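PDB 5ZQI: alginate lyase AlgAT5 from Defluviitalea, which probably cleaves alginate, a polyuronate, by beta-elimination as a beta-sandwich lyase of polysaccharide lyase family 7. Local coordinates for residues A106-D111 against M241-N246; H143-D148 against Y262-T267; E156-V161 against T247-S252. All coordinates share one frame; numbering follows the deposited sequence.

Contact 1: residues A106-D111 against M241-N246; sequences AHCGGD and MYTQSN
T243 reaches across to A106 and joins the two sheets of the beta-sandwich: strand 102-107 belongs to one, strand 241-243 to the other. The second segment ends the YFKAGxYxQ motif of family 7, here as YTQ, with Q244 just past the strand. Start at T243 CB, which lies 3.6 Å from A106 O. One branch, OG1, donates a 2.8 Å hydrogen bond to A106 O, arriving 30° out of the carbonyl plane, and also rests against A106 CB. The other branch, CG2, lies 3.8 Å from A106 O and 4.2 Å from C108 SG. A chi1 of -59° brings OG1 to the carbonyl oxygen and leaves CG2 between that oxygen and the sulfur.

Two residues earlier, M241 CG packs against A106, 4.2 Å from its CB, before the bent methionine chain continues to strand 160-167 and touches V161 and V163. Beyond T243 the chain leaves the strand through an inverse gamma turn centred on Q244. S245 CB then meets C108 SG at 3.8 Å, while S245 O is buried with no partner in the model.

Across from this, the chain after strand 102-107 bends away in a type I turn from H107 to G110. From the second residue of the turn, C108 O receives a CA-H...O contact from N246 CA, 3.5 Å long with 152° at the hydrogen.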
ATOM      1  N   ALA A 106      -2.860   7.652  -7.675  1.00  7.19           N
ATOM      2  CA  ALA A 106      -4.044   8.287  -7.101  1.00  8.33           C
ATOM      3  C   ALA A 106      -3.822   9.789  -7.060  1.00  7.94           C
ATOM      4  O   ALA A 106      -2.884  10.268  -6.417  1.00  8.59           O
ATOM      5  CB  ALA A 106      -4.363   7.726  -5.707  1.00  8.66           C
ATOM      6  N   HIS A 107      -4.685  10.507  -7.764  1.00  7.89           N
ATOM      7  CA  HIS A 107      -4.601  11.960  -7.858  1.00  7.97           C
ATOM      8  C   HIS A 107      -5.354  12.646  -6.729  1.00  9.52           C
ATOM      9  O   HIS A 107      -6.307  12.108  -6.178  1.00  9.72           O
ATOM     10  CB  HIS A 107      -5.136  12.437  -9.212  1.00  9.99           C
ATOM     11  CG  HIS A 107      -6.560  12.048  -9.477  1.00  9.28           C
ATOM     12  ND1 HIS A 107      -7.021  10.752  -9.341  1.00  8.57           N
ATOM     13  CD2 HIS A 107      -7.625  12.792  -9.850  1.00 12.14           C
ATOM     14  CE1 HIS A 107      -8.313  10.723  -9.625  1.00  8.61           C
ATOM     15  NE2 HIS A 107      -8.699  11.944  -9.950  1.00 11.03           N
ATOM     16  N   CYS A 108      -4.923  13.872  -6.416  1.00 10.64           N
ATOM     17  CA  CYS A 108      -5.439  14.584  -5.244  1.00  9.95           C
ATOM     18  C   CYS A 108      -6.905  14.935  -5.379  1.00 12.05           C
ATOM     19  O   CYS A 108      -7.585  15.141  -4.364  1.00 13.42           O
ATOM     20  CB  CYS A 108      -4.587  15.834  -4.987  1.00 10.99           C
ATOM     21  SG  CYS A 108      -2.874  15.460  -4.502  1.00 14.49           S
ATOM     22  N   GLY A 109      -7.413  15.015  -6.597  1.00 10.69           N
ATOM     23  CA  GLY A 109      -8.818  15.246  -6.833  1.00 12.40           C
ATOM     24  C   GLY A 109      -9.664  14.000  -6.865  1.00 12.82           C
ATOM     25  O   GLY A 109     -10.869  14.087  -7.114  1.00 14.83           O
ATOM     26  N   GLY A 110      -9.086  12.847  -6.560  1.00 11.43           N
ATOM     27  CA  GLY A 110      -9.824  11.606  -6.677  1.00 11.42           C
ATOM     28  C   GLY A 110     -10.918  11.437  -5.637  1.00 10.96           C
ATOM     29  O   GLY A 110     -10.951  12.087  -4.594  1.00 13.07           O
ATOM     30  N   ASP A 111     -11.827  10.512  -5.942  1.00 11.95           N
ATOM     31  CA  ASP A 111     -12.851  10.102  -4.991  1.00 11.34           C
ATOM     32  C   ASP A 111     -12.210   9.342  -3.841  1.00 10.87           C
ATOM     33  O   ASP A 111     -11.141   8.730  -3.989  1.00 11.02           O
ATOM     34  CB  ASP A 111     -13.909   9.240  -5.681  1.00 15.00           C
ATOM     35  CG  ASP A 111     -14.674   9.994  -6.736  1.00 17.11           C
ATOM     36  OD1 ASP A 111     -14.724  11.243  -6.681  1.00 18.32           O
ATOM     37  OD2 ASP A 111     -15.253   9.334  -7.623  1.00 22.10           O
ATOM     38  N   MET A 241      -0.969   2.612  -3.677  1.00  7.16           N
ATOM     39  CA  MET A 241      -0.756   4.049  -3.504  1.00  6.46           C
ATOM     40  C   MET A 241      -1.911   4.693  -2.760  1.00  7.60           C
ATOM     41  O   MET A 241      -3.052   4.660  -3.226  1.00 10.20           O
ATOM     42  CB  MET A 241      -0.563   4.719  -4.885  1.00  6.85           C
ATOM     43  CG  MET A 241      -0.499   6.250  -4.874  1.00  7.34           C
ATOM     44  SD  MET A 241       0.686   6.940  -3.683  1.00  8.36           S
ATOM     45  CE  MET A 241       2.212   6.170  -4.246  1.00  9.14           C
ATOM     46  N   TYR A 242      -1.606   5.292  -1.613  1.00  7.08           N
ATOM     47  CA  TYR A 242      -2.569   6.008  -0.759  1.00  7.11           C
ATOM     48  C   TYR A 242      -2.033   7.422  -0.613  1.00  7.62           C
ATOM     49  O   TYR A 242      -1.095   7.672   0.157  1.00  8.85           O
ATOM     50  CB  TYR A 242      -2.726   5.281   0.568  1.00  6.84           C
ATOM     51  CG  TYR A 242      -3.772   5.794   1.522  1.00  7.75           C
ATOM     52  CD1 TYR A 242      -4.841   6.578   1.091  1.00  7.84           C
ATOM     53  CD2 TYR A 242      -3.695   5.472   2.863  1.00  9.64           C
ATOM     54  CE1 TYR A 242      -5.816   7.015   1.980  1.00  9.49           C
ATOM     55  CE2 TYR A 242      -4.644   5.909   3.738  1.00  9.41           C
ATOM     56  CZ  TYR A 242      -5.695   6.664   3.294  1.00  8.27           C
ATOM     57  OH  TYR A 242      -6.660   7.115   4.204  1.00 13.85           O
ATOM     58  N   THR A 243      -2.566   8.332  -1.429  1.00  7.62           N
ATOM     59  CA  THR A 243      -2.029   9.690  -1.527  1.00  8.65           C
ATOM     60  C   THR A 243      -2.527  10.553  -0.380  1.00  7.74           C
ATOM     61  O   THR A 243      -3.727  10.807  -0.276  1.00  9.45           O
ATOM     62  CB  THR A 243      -2.419  10.298  -2.865  1.00  7.37           C
ATOM     63  OG1 THR A 243      -1.895   9.446  -3.908  1.00  8.87           O
ATOM     64  CG2 THR A 243      -1.826  11.689  -3.030  1.00 11.83           C
ATOM     65  N   GLN A 244      -1.616  11.054   0.463  1.00  8.75           N
ATOM     66  CA  GLN A 244      -2.034  11.807   1.657  1.00  8.11           C
ATOM     67  C   GLN A 244      -2.148  13.298   1.355  1.00  9.82           C
ATOM     68  O   GLN A 244      -1.596  14.144   2.050  1.00 11.57           O
ATOM     69  CB  GLN A 244      -1.088  11.573   2.827  1.00  9.73           C
ATOM     70  CG  GLN A 244      -0.767  10.129   3.090  1.00  9.77           C
ATOM     71  CD  GLN A 244      -1.931   9.372   3.633  1.00 10.63           C
ATOM     72  OE1 GLN A 244      -2.320   9.589   4.776  1.00 13.52           O
ATOM     73  NE2 GLN A 244      -2.485   8.468   2.837  1.00 11.50           N
ATOM     74  N   SER A 245      -2.881  13.629   0.308  1.00  8.59           N
ATOM     75  CA  SER A 245      -3.206  15.018   0.024  1.00  9.65           C
ATOM     76  C   SER A 245      -4.530  15.079  -0.712  1.00 12.45           C
ATOM     77  O   SER A 245      -5.066  14.065  -1.156  1.00 11.94           O
ATOM     78  CB  SER A 245      -2.089  15.698  -0.764  1.00  9.17           C
ATOM     79  OG  SER A 245      -2.368  17.085  -0.760  1.00 12.48           O
ATOM     80  N   ASN A 246      -5.066  16.285  -0.800  1.00 11.55           N
ATOM     81  CA  ASN A 246      -6.311  16.588  -1.501  1.00 10.73           C
ATOM     82  C   ASN A 246      -6.323  18.093  -1.748  1.00 11.65           C
ATOM     83  O   ASN A 246      -5.371  18.806  -1.410  1.00 11.70           O
ATOM     84  CB  ASN A 246      -7.498  16.066  -0.688  1.00 11.57           C
ATOM     85  CG  ASN A 246      -7.587  16.698   0.699  1.00 11.82           C
ATOM     86  OD1 ASN A 246      -7.386  17.889   0.846  1.00 12.76           O
ATOM     87  ND2 ASN A 246      -7.862  15.889   1.713  1.00 13.09           N
TER

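Contact 2: residues H143-D148 against Y262-T267; sequences HTMIID and YNLVVT
M145 and V266 face each other in an antiparallel ladder between strands 142-153 and 256-269, central neighbours in the seven-stranded sheet of the beta-sandwich. Paired backbone bonds join T144 with T267 and I146 with V265, and the ladder ends in a classic beta bulge where Y262 and N263 both face D148. There D148 O takes a 2.8 Å bond from Y262 N and a weak one of 3.3 Å from N263 N.

The inner face looks into the sandwich and is covered by W67, F237 and A239 of the opposing sheet. L264 CD1 packs 3.8 Å from I147 CG1 and also touches M145 SD, while V266 CG2 presses on M145 CG at 4.0 Å. With CG anti to the backbone N (chi1 180°), M145 runs on toward F237 and W67; A239 meets I147 and L264.

The outer face is the solvent side, where V265, T267 and N263 are exposed. Here I146 and V265 lie side by side, the closest approach being 3.6 Å from I146 CB to V265 CG1. D148 is tied down by polar bonds instead: N263 ND2 reaches its OD2 at 3.0 Å from above the carboxylate plane, 40° out of it, and R204 forms a salt bridge with the same oxygen. Replacing D148 with an alanine would probably leave the R204 guanidinium without this countercharge and the N263 amide free to turn.

Toward the far end of the ladder the threonines T144 and T267 also run alongside each other, and one water bridges their OG1 atoms, 2.8 Å from each.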
ATOM      1  N   HIS A 143       2.542 -13.482  10.164  1.00  8.38           N
ATOM      2  CA  HIS A 143       1.911 -12.817   9.028  1.00  7.70           C
ATOM      3  C   HIS A 143       2.927 -11.885   8.401  1.00  7.57           C
ATOM      4  O   HIS A 143       3.424 -10.974   9.064  1.00  7.43           O
ATOM      5  CB  HIS A 143       0.665 -12.076   9.513  1.00  8.46           C
ATOM      6  CG  HIS A 143      -0.122 -12.895  10.469  1.00  7.97           C
ATOM      7  ND1 HIS A 143      -0.870 -13.990  10.079  1.00 10.24           N
ATOM      8  CD2 HIS A 143      -0.162 -12.873  11.823  1.00 10.68           C
ATOM      9  CE1 HIS A 143      -1.384 -14.556  11.149  1.00 10.03           C
ATOM     10  NE2 HIS A 143      -0.961 -13.910  12.221  1.00 12.42           N
ATOM     11  N   THR A 144       3.220 -12.095   7.116  1.00  7.25           N
ATOM     12  CA  THR A 144       4.320 -11.403   6.456  1.00  7.16           C
ATOM     13  C   THR A 144       3.865 -10.812   5.139  1.00  7.74           C
ATOM     14  O   THR A 144       3.156 -11.469   4.383  1.00  6.68           O
ATOM     15  CB  THR A 144       5.462 -12.376   6.178  1.00  7.90           C
ATOM     16  OG1 THR A 144       5.882 -13.000   7.398  1.00 10.53           O
ATOM     17  CG2 THR A 144       6.662 -11.683   5.518  1.00  9.12           C
ATOM     18  N   MET A 145       4.287  -9.577   4.854  1.00  6.55           N
ATOM     19  CA  MET A 145       4.143  -8.966   3.542  1.00  6.09           C
ATOM     20  C   MET A 145       5.505  -8.442   3.096  1.00  6.31           C
ATOM     21  O   MET A 145       6.206  -7.773   3.873  1.00  7.93           O
ATOM     22  CB  MET A 145       3.145  -7.814   3.545  1.00  6.66           C
ATOM     23  CG  MET A 145       3.002  -7.164   2.149  1.00  5.86           C
ATOM     24  SD  MET A 145       1.638  -6.010   1.985  1.00  7.43           S
ATOM     25  CE  MET A 145       1.976  -4.809   3.266  1.00  8.96           C
ATOM     26  N   ILE A 146       5.888  -8.757   1.865  1.00  6.49           N
ATOM     27  CA  ILE A 146       7.076  -8.199   1.229  1.00  8.28           C
ATOM     28  C   ILE A 146       6.655  -7.418  -0.006  1.00  6.85           C
ATOM     29  O   ILE A 146       5.950  -7.948  -0.877  1.00  9.57           O
ATOM     30  CB  ILE A 146       8.096  -9.272   0.832  1.00  9.33           C
ATOM     31  CG1 ILE A 146       8.373 -10.213   1.980  1.00  8.52           C
ATOM     32  CG2 ILE A 146       9.393  -8.564   0.410  1.00 14.98           C
ATOM     33  CD1 ILE A 146       9.247 -11.423   1.620  1.00 12.39           C
ATOM     34  N   ILE A 147       7.058  -6.155  -0.079  1.00  7.69           N
ATOM     35  CA  ILE A 147       6.778  -5.314  -1.236  1.00  8.34           C
ATOM     36  C   ILE A 147       8.104  -4.841  -1.824  1.00  8.04           C
ATOM     37  O   ILE A 147       8.931  -4.267  -1.111  1.00  9.48           O
ATOM     38  CB  ILE A 147       5.924  -4.083  -0.892  1.00  6.95           C
ATOM     39  CG1 ILE A 147       4.757  -4.375   0.042  1.00  7.65           C
ATOM     40  CG2 ILE A 147       5.421  -3.446  -2.209  1.00  9.33           C
ATOM     41  CD1 ILE A 147       4.024  -3.115   0.440  1.00 10.61           C
ATOM     42  N   ASP A 148       8.314  -5.085  -3.120  1.00  8.49           N
ATOM     43  CA  ASP A 148       9.482  -4.660  -3.889  1.00  8.14           C
ATOM     44  C   ASP A 148       8.952  -3.589  -4.833  1.00  8.21           C
ATOM     45  O   ASP A 148       8.134  -3.892  -5.704  1.00  8.37           O
ATOM     46  CB  ASP A 148      10.054  -5.876  -4.601  1.00  9.00           C
ATOM     47  CG  ASP A 148      11.218  -5.570  -5.467  1.00 13.85           C
ATOM     48  OD1 ASP A 148      11.658  -4.412  -5.527  1.00 14.42           O
ATOM     49  OD2 ASP A 148      11.749  -6.561  -6.047  1.00 17.01           O
ATOM     50  N   TYR A 262       7.016  -4.150  -8.263  1.00  8.17           N
ATOM     51  CA  TYR A 262       7.654  -5.210  -9.039  1.00  9.15           C
ATOM     52  C   TYR A 262       7.344  -6.602  -8.520  1.00  8.77           C
ATOM     53  O   TYR A 262       7.163  -7.529  -9.322  1.00 10.74           O
ATOM     54  CB  TYR A 262       9.175  -5.000  -9.010  1.00 10.23           C
ATOM     55  CG  TYR A 262       9.665  -3.849  -9.828  1.00 11.17           C
ATOM     56  CD1 TYR A 262       9.599  -2.556  -9.346  1.00 15.29           C
ATOM     57  CD2 TYR A 262      10.176  -4.051 -11.106  1.00 12.73           C
ATOM     58  CE1 TYR A 262       9.966  -1.546 -10.119  1.00 17.33           C
ATOM     59  CE2 TYR A 262      10.610  -3.015 -11.874  1.00 15.47           C
ATOM     60  CZ  TYR A 262      10.469  -1.785 -11.420  1.00 16.60           C
ATOM     61  OH  TYR A 262      10.951  -0.687 -12.179  1.00 21.06           O
ATOM     62  N   ASN A 263       7.260  -6.760  -7.197  1.00  9.25           N
ATOM     63  CA  ASN A 263       6.971  -8.033  -6.563  1.00  8.61           C
ATOM     64  C   ASN A 263       6.191  -7.742  -5.292  1.00  9.48           C
ATOM     65  O   ASN A 263       6.388  -6.707  -4.649  1.00  8.19           O
ATOM     66  CB  ASN A 263       8.259  -8.830  -6.232  1.00  9.89           C
ATOM     67  CG  ASN A 263       9.069  -9.216  -7.472  1.00 11.47           C
ATOM     68  OD1 ASN A 263       8.730 -10.149  -8.216  1.00 14.45           O
ATOM     69  ND2 ASN A 263      10.147  -8.485  -7.706  1.00 14.61           N
ATOM     70  N   LEU A 264       5.311  -8.661  -4.936  1.00  8.87           N
ATOM     71  CA  LEU A 264       4.384  -8.522  -3.818  1.00  6.83           C
ATOM     72  C   LEU A 264       4.054  -9.928  -3.343  1.00  8.06           C
ATOM     73  O   LEU A 264       3.609 -10.754  -4.145  1.00 14.80           O
ATOM     74  CB  LEU A 264       3.116  -7.784  -4.234  1.00  9.26           C
ATOM     75  CG  LEU A 264       2.052  -7.567  -3.164  1.00  9.17           C
ATOM     76  CD1 LEU A 264       2.581  -6.709  -2.044  1.00 10.39           C
ATOM     77  CD2 LEU A 264       0.832  -6.891  -3.820  1.00 10.62           C
ATOM     78  N   VAL A 265       4.266 -10.194  -2.059  1.00  6.85           N
ATOM     79  CA  VAL A 265       3.937 -11.490  -1.478  1.00  7.64           C
ATOM     80  C   VAL A 265       3.395 -11.310  -0.068  1.00  7.17           C
ATOM     81  O   VAL A 265       3.881 -10.489   0.709  1.00  8.19           O
ATOM     82  CB  VAL A 265       5.142 -12.464  -1.467  1.00  9.60           C
ATOM     83  CG1 VAL A 265       6.229 -12.023  -0.526  1.00 18.35           C
ATOM     84  CG2 VAL A 265       4.719 -13.896  -1.164  1.00 11.36           C
ATOM     85  N   VAL A 266       2.362 -12.084   0.239  1.00  7.11           N
ATOM     86  CA  VAL A 266       1.811 -12.219   1.586  1.00  7.86           C
ATOM     87  C   VAL A 266       1.862 -13.688   1.959  1.00  7.75           C
ATOM     88  O   VAL A 266       1.455 -14.548   1.165  1.00  9.95           O
ATOM     89  CB  VAL A 266       0.376 -11.682   1.671  1.00  8.17           C
ATOM     90  CG1 VAL A 266      -0.294 -12.126   2.954  1.00  9.73           C
ATOM     91  CG2 VAL A 266       0.388 -10.164   1.600  1.00 10.05           C
ATOM     92  N   THR A 267       2.381 -13.967   3.155  1.00  7.55           N
ATOM     93  CA  THR A 267       2.393 -15.321   3.675  1.00 10.16           C
ATOM     94  C   THR A 267       1.833 -15.360   5.092  1.00  9.52           C
ATOM     95  O   THR A 267       1.947 -14.400   5.866  1.00  9.19           O
ATOM     96  CB  THR A 267       3.808 -15.928   3.701  1.00  9.50           C
ATOM     97  OG1 THR A 267       4.624 -15.267   4.671  1.00 13.34           O
ATOM     98  CG2 THR A 267       4.483 -15.894   2.355  1.00  9.84           C
TER
HETATM   99  O   HOH W   1       4.372 -15.386   7.486  1.00 12.23           O

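Contact 3: residues E156-V161 against T247-S252; sequences EVKDHV and TSKGDS. With SO4 (sulfate ion), chain B.
Two surface loops meet at one end of the beta-sandwich, held together by a carboxylate that accepts hydrogen bonds from two successive backbone N-H groups. The carboxylate is that of D251, in the loop between strands 241-243 and 256-269; the N-H groups belong to V157 and K158, just before strand 160-167. V157 N gives D251 OD1 a bond of 2.8 Å that is nearly straight at 164°, and K158 N gives D251 OD2 one of 3.0 Å at 172°. Both come in on the syn sides of the oxygens, a little over 20° out of the carboxylate plane. With S245 as a further partner of OD2, the buried carboxylate is gripped by three groups and its rotation is fixed.

Around this clamp the packing is lighter. V157 and D251 run alongside each other, pointing opposite ways, and V157 CG1 lies 3.5 Å from K249 O. K158 and K249 cross with their aliphatic parts in touch, K158 CD lying 3.8 Å from K249 CG. Their ammonium groups stay apart, K158 NZ being 5.7 Å from K249 NZ.

K158 extends from CB to CE and bends only at its end. Its CG passes over one face of the H160 ring, toward the rim, and K158 NZ meets H160 ND1 at 3.0 Å from well out of the ring plane. Q244 is a further partner of NZ, which also donates to O4 of a sulfate at 2.8 Å. Y118 and R177 bind the same ion, which probably came from the crystallisation liquor. Lysine, arginine and a hydroxyl thus form an anion-binding spot, consistent with affinity for a negatively charged polymer such as alginate.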
ATOM      1  N   GLU A 156       2.697  18.066  -5.163  1.00 12.80           N
ATOM      2  CA  GLU A 156       3.630  19.188  -5.064  1.00 13.86           C
ATOM      3  C   GLU A 156       3.567  19.882  -3.704  1.00 16.66           C
ATOM      4  O   GLU A 156       4.603  20.291  -3.167  1.00 18.47           O
ATOM      5  CB  GLU A 156       3.390  20.196  -6.184  1.00 19.30           C
ATOM      6  CG  GLU A 156       1.953  20.475  -6.572  1.00 44.85           C
ATOM      7  CD  GLU A 156       1.898  21.029  -7.993  1.00 54.00           C
ATOM      8  OE1 GLU A 156       1.074  20.545  -8.813  1.00 36.44           O
ATOM      9  OE2 GLU A 156       2.716  21.925  -8.327  1.00 47.50           O
ATOM     10  N   VAL A 157       2.383  20.029  -3.119  1.00 13.88           N
ATOM     11  CA  VAL A 157       2.266  20.837  -1.902  1.00 14.83           C
ATOM     12  C   VAL A 157       2.462  19.967  -0.665  1.00 14.82           C
ATOM     13  O   VAL A 157       3.408  20.183   0.107  1.00 18.28           O
ATOM     14  CB  VAL A 157       0.923  21.593  -1.862  1.00 15.25           C
ATOM     15  CG1 VAL A 157       0.822  22.465  -0.606  1.00 17.70           C
ATOM     16  CG2 VAL A 157       0.781  22.443  -3.103  1.00 17.11           C
ATOM     17  N   LYS A 158       1.575  18.995  -0.449  1.00 13.20           N
ATOM     18  CA  LYS A 158       1.708  18.026   0.651  1.00 12.61           C
ATOM     19  C   LYS A 158       2.278  16.756   0.019  1.00 11.59           C
ATOM     20  O   LYS A 158       1.545  15.870  -0.450  1.00 10.90           O
ATOM     21  CB  LYS A 158       0.370  17.811   1.338  1.00 13.87           C
ATOM     22  CG  LYS A 158       0.453  17.046   2.651  1.00 12.26           C
ATOM     23  CD  LYS A 158      -0.881  17.126   3.381  1.00 12.57           C
ATOM     24  CE  LYS A 158      -0.885  16.377   4.700  1.00 12.41           C
ATOM     25  NZ  LYS A 158      -0.574  14.938   4.567  1.00 14.67           N
ATOM     26  N   ASP A 159       3.607  16.670   0.004  1.00 14.74           N
ATOM     27  CA  ASP A 159       4.317  15.652  -0.772  1.00 11.62           C
ATOM     28  C   ASP A 159       4.447  14.348   0.011  1.00 11.48           C
ATOM     29  O   ASP A 159       5.550  13.858   0.320  1.00 11.15           O
ATOM     30  CB  ASP A 159       5.673  16.198  -1.213  1.00 12.89           C
ATOM     31  CG  ASP A 159       6.549  16.668  -0.065  1.00 15.48           C
ATOM     32  OD1 ASP A 159       6.055  17.032   1.008  1.00 18.00           O
ATOM     33  OD2 ASP A 159       7.775  16.704  -0.280  1.00 18.36           O
ATOM     34  N   HIS A 160       3.268  13.790   0.317  1.00  9.87           N
ATOM     35  CA  HIS A 160       3.120  12.678   1.244  1.00  9.21           C
ATOM     36  C   HIS A 160       2.349  11.528   0.615  1.00 10.34           C
ATOM     37  O   HIS A 160       1.235  11.726   0.124  1.00  9.99           O
ATOM     38  CB  HIS A 160       2.350  13.089   2.515  1.00 10.42           C
ATOM     39  CG  HIS A 160       2.983  14.164   3.341  1.00 10.56           C
ATOM     40  ND1 HIS A 160       2.433  14.553   4.542  1.00 12.24           N
ATOM     41  CD2 HIS A 160       4.093  14.923   3.171  1.00 11.21           C
ATOM     42  CE1 HIS A 160       3.183  15.505   5.076  1.00 12.07           C
ATOM     43  NE2 HIS A 160       4.208  15.735   4.274  1.00 13.60           N
ATOM     44  N   VAL A 161       2.909  10.316   0.689  1.00  7.86           N
ATOM     45  CA  VAL A 161       2.204   9.123   0.221  1.00  7.19           C
ATOM     46  C   VAL A 161       2.433   7.962   1.179  1.00  6.83           C
ATOM     47  O   VAL A 161       3.412   7.917   1.927  1.00  8.09           O
ATOM     48  CB  VAL A 161       2.620   8.694  -1.212  1.00  7.00           C
ATOM     49  CG1 VAL A 161       2.318   9.797  -2.227  1.00  8.80           C
ATOM     50  CG2 VAL A 161       4.089   8.247  -1.224  1.00  8.59           C
ATOM     51  N   THR A 247      -7.380  18.585  -2.391  1.00 12.46           N
ATOM     52  CA  THR A 247      -7.374  19.996  -2.768  1.00 14.25           C
ATOM     53  C   THR A 247      -7.452  20.933  -1.559  1.00 14.08           C
ATOM     54  O   THR A 247      -7.013  22.081  -1.670  1.00 14.97           O
ATOM     55  CB  THR A 247      -8.508  20.345  -3.741  1.00 15.82           C
ATOM     56  OG1 THR A 247      -9.780  20.102  -3.122  1.00 23.88           O
ATOM     57  CG2 THR A 247      -8.377  19.552  -5.029  1.00 19.43           C
ATOM     58  N   SER A 248      -7.979  20.469  -0.409  1.00 14.19           N
ATOM     59  CA  SER A 248      -8.028  21.303   0.791  1.00 15.08           C
ATOM     60  C   SER A 248      -6.638  21.603   1.338  1.00 14.77           C
ATOM     61  O   SER A 248      -6.473  22.582   2.084  1.00 15.75           O
ATOM     62  CB  SER A 248      -8.874  20.657   1.895  1.00 15.52           C
ATOM     63  OG  SER A 248      -8.157  19.665   2.621  1.00 15.63           O
ATOM     64  N   LYS A 249      -5.642  20.809   0.958  1.00 13.66           N
ATOM     65  CA  LYS A 249      -4.257  21.051   1.317  1.00 13.58           C
ATOM     66  C   LYS A 249      -3.552  22.015   0.380  1.00 13.93           C
ATOM     67  O   LYS A 249      -2.401  22.365   0.635  1.00 14.47           O
ATOM     68  CB  LYS A 249      -3.485  19.717   1.341  1.00 12.47           C
ATOM     69  CG  LYS A 249      -4.183  18.657   2.177  1.00 12.16           C
ATOM     70  CD  LYS A 249      -4.257  19.095   3.629  1.00 14.36           C
ATOM     71  CE  LYS A 249      -4.669  17.952   4.545  1.00 19.05           C
ATOM     72  NZ  LYS A 249      -4.825  18.467   5.942  1.00 29.33           N
ATOM     73  N   GLY A 250      -4.200  22.434  -0.701  1.00 14.13           N
ATOM     74  CA  GLY A 250      -3.601  23.326  -1.661  1.00 14.65           C
ATOM     75  C   GLY A 250      -3.068  22.637  -2.904  1.00 13.99           C
ATOM     76  O   GLY A 250      -2.620  23.316  -3.818  1.00 14.86           O
ATOM     77  N   ASP A 251      -3.127  21.314  -2.966  1.00 12.95           N
ATOM     78  CA  ASP A 251      -2.735  20.632  -4.184  1.00 12.52           C
ATOM     79  C   ASP A 251      -3.820  20.770  -5.241  1.00 12.99           C
ATOM     80  O   ASP A 251      -5.005  20.915  -4.928  1.00 16.12           O
ATOM     81  CB  ASP A 251      -2.431  19.160  -3.892  1.00 12.92           C
ATOM     82  CG  ASP A 251      -0.972  18.945  -3.468  1.00 15.09           C
ATOM     83  OD1 ASP A 251      -0.091  19.273  -4.296  1.00 14.76           O
ATOM     84  OD2 ASP A 251      -0.704  18.505  -2.329  1.00 14.47           O
ATOM     85  N   SER A 252      -3.396  20.748  -6.507  1.00 16.70           N
ATOM     86  CA  SER A 252      -4.332  20.753  -7.620  1.00 14.76           C
ATOM     87  C   SER A 252      -4.992  19.380  -7.777  1.00 13.32           C
ATOM     88  O   SER A 252      -4.510  18.361  -7.283  1.00 12.28           O
ATOM     89  CB  SER A 252      -3.619  21.144  -8.910  1.00 17.54           C
ATOM     90  OG  SER A 252      -2.766  20.120  -9.345  1.00 25.66           O
TER
HETATM   91  S   SO4 B 301      -2.080  13.737   7.851  1.00 31.57           S
HETATM   92  O1  SO4 B 301      -1.494  15.002   8.294  1.00 42.31           O
HETATM   93  O2  SO4 B 301      -1.924  12.718   8.889  1.00 38.68           O
HETATM   94  O3  SO4 B 301      -3.496  13.928   7.549  1.00 28.25           O
HETATM   95  O4  SO4 B 301      -1.392  13.257   6.654  1.00 24.16           O

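Contacts 1 and 3 lie side by side, their centres about 9 Å apart, and residues 241-252 run straight from one into the other. S245 OG to D251 OD2 (2.7 Å) and Q244 O to K158 NZ (2.8 Å) stitch them together, and C108 CB packs on S252 O. Contact 2 sits across the chain's centre, about 23 Å from contact 1 and 29 Å from contact 3 between centres, yet strand 256-269 neighbours strand 102-107 of contact 1 in one sheet. The sulfate of contact 3 is near the sheet carrying the family's signature strands, probably close to the substrate cleft.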